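Local coordinates for cysteine protease (Xylella fastidiosa, PDB 3OIS), which probably acts as a papain-family cysteine protease, cleaving peptide bonds, and also binds the nucleotide UDP, at residues 213-217 with 218-222. Sequence-based numbering, arbitrary orientation.
Sequences SWVGN and NSLPV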
loop_
_atom_site.group_PDB
_atom_site.type_symbol
_atom_site.label_atom_id
_atom_site.label_comp_id
_atom_site.label_asym_id
_atom_site.label_seq_id
_atom_site.Cartn_x
_atom_site.Cartn_y
_atom_site.Cartn_z
ATOM N N SER A 213 12.486 2.101 15.875
ATOM C CA SER A 213 12.182 3.382 16.584
ATOM C C SER A 213 10.692 3.768 16.454
ATOM O O SER A 213 10.146 4.619 17.228
ATOM C CB SER A 213 13.057 4.482 16.065
ATOM O OG SER A 213 13.167 4.537 14.656
ATOM N N TRP A 214 10.024 3.212 15.437
ATOM C CA TRP A 214 8.546 3.386 15.326
ATOM C C TRP A 214 7.781 2.155 15.913
ATOM O O TRP A 214 6.864 2.313 16.736
ATOM C CB TRP A 214 8.185 3.608 13.825
ATOM C CG TRP A 214 6.716 3.849 13.581
ATOM C CD1 TRP A 214 5.822 4.524 14.418
ATOM C CD2 TRP A 214 5.971 3.382 12.472
ATOM N NE1 TRP A 214 4.558 4.533 13.831
ATOM C CE2 TRP A 214 4.627 3.860 12.618
ATOM C CE3 TRP A 214 6.306 2.674 11.293
ATOM C CZ2 TRP A 214 3.630 3.570 11.664
ATOM C CZ3 TRP A 214 5.378 2.442 10.367
ATOM C CH2 TRP A 214 4.015 2.845 10.526
ATOM N N VAL A 215 8.180 0.918 15.527
ATOM C CA VAL A 215 7.372 -0.245 15.818
ATOM C C VAL A 215 7.819 -1.026 17.012
ATOM O O VAL A 215 7.159 -1.981 17.379
ATOM C CB VAL A 215 7.290 -1.255 14.603
ATOM C CG1 VAL A 215 6.657 -0.585 13.409
ATOM C CG2 VAL A 215 8.672 -1.785 14.208
ATOM N N GLY A 216 8.946 -0.643 17.589
ATOM C CA GLY A 216 9.530 -1.454 18.698
ATOM C C GLY A 216 8.619 -1.426 19.940
ATOM O O GLY A 216 8.052 -0.358 20.315
ATOM N N ASN A 217 8.432 -2.618 20.515
ATOM C CA ASN A 217 7.491 -2.875 21.611
ATOM C C ASN A 217 6.032 -2.503 21.279
ATOM O O ASN A 217 5.249 -2.285 22.179
ATOM C CB ASN A 217 7.950 -2.193 22.911
ATOM C CG ASN A 217 9.351 -2.559 23.272
ATOM O OD1 ASN A 217 9.703 -3.723 23.120
ATOM N ND2 ASN A 217 10.174 -1.577 23.697
ATOM N N ASN A 218 5.680 -2.445 19.972
ATOM C CA ASN A 218 4.454 -1.901 19.486
ATOM C C ASN A 218 4.100 -0.517 20.063
ATOM O O ASN A 218 2.907 -0.191 20.262
ATOM C CB ASN A 218 3.292 -2.836 19.706
ATOM C CG ASN A 218 3.184 -3.888 18.623
ATOM O OD1 ASN A 218 3.533 -3.631 17.460
ATOM N ND2 ASN A 218 2.858 -5.093 19.014
ATOM N N SER A 219 5.138 0.275 20.306
ATOM C CA SER A 219 4.969 1.642 20.857
ATOM C C SER A 219 4.182 2.476 19.850
ATOM O O SER A 219 3.215 3.131 20.212
ATOM C CB SER A 219 6.275 2.355 21.103
ATOM O OG SER A 219 7.223 2.215 20.005
ATOM N N LEU A 220 4.595 2.412 18.588
ATOM C CA LEU A 220 3.741 2.996 17.491
ATOM C C LEU A 220 3.275 4.478 17.735
ATOM O O LEU A 220 2.079 4.795 17.579
ATOM C CB LEU A 220 2.564 2.071 17.143
ATOM C CG LEU A 220 3.082 0.748 16.562
ATOM C CD1 LEU A 220 1.917 -0.195 16.495
ATOM C CD2 LEU A 220 3.691 1.042 15.227
ATOM N N PRO A 221 4.220 5.387 17.956
ATOM C CA PRO A 221 3.733 6.786 18.019
ATOM C C PRO A 221 3.056 7.245 16.749
ATOM O O PRO A 221 3.350 6.765 15.633
ATOM C CB PRO A 221 5.019 7.600 18.297
ATOM C CG PRO A 221 6.173 6.669 17.638
ATOM C CD PRO A 221 5.690 5.310 18.101
ATOM N N VAL A 222 2.137 8.207 16.898
ATOM C CA VAL A 222 1.397 8.705 15.719
ATOM C C VAL A 222 2.386 9.347 14.735
ATOM O O VAL A 222 2.275 9.110 13.485
ATOM C CB VAL A 222 0.295 9.735 16.103
ATOM C CG1 VAL A 222 -0.351 10.245 14.845
ATOM C CG2 VAL A 222 -0.707 9.076 16.983
HETATM O O HOH W 1 8.519 4.525 19.478
HETATM O O HOH W 2 6.372 -4.628 16.441
#
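Leu220 lies over one face of the Trp214 indole: its CD2 sits 4.0 Å from the centroid of the five-membered ring and 15° off the ring normal, a CH-pi contact. Leu220 CD2 also meets Val215 CG1 at 3.8 Å. At the ring's edge Pro221 CG lies in the indole plane, and Pro221 O, near that plane, takes a weak hydrogen bond from Trp214 NE1 (3.1 Å); Trp214 CG, anti to the backbone N (chi1 -178°), carries the indole out to this loop. Leu220 N reaches Trp214 O at 2.9 Å, and Asn218 N bonds weakly to Val215 O. Gly216, the first residue to leave helical geometry, opens a beta turn: Gly216 O accepts twice from Ser219, from OG at 2.7 Å in the carbonyl plane and from N at 3.0 Å, above that plane. The N bond closes the turn, whose central Asn217 and Asn218 both have left-handed helical backbone angles. One water joins Ser213 O to Ser219 OG, another Val215 O to Asn218 OD1. Farther out, Ser213 OG bonds to Asp231, while Phe267 meets Trp214 edge-to-face and Trp257 also packs on it. This surface turn links helix 212-215 to the loop before strand 233-245, with Trp214 reaching strand 266-270.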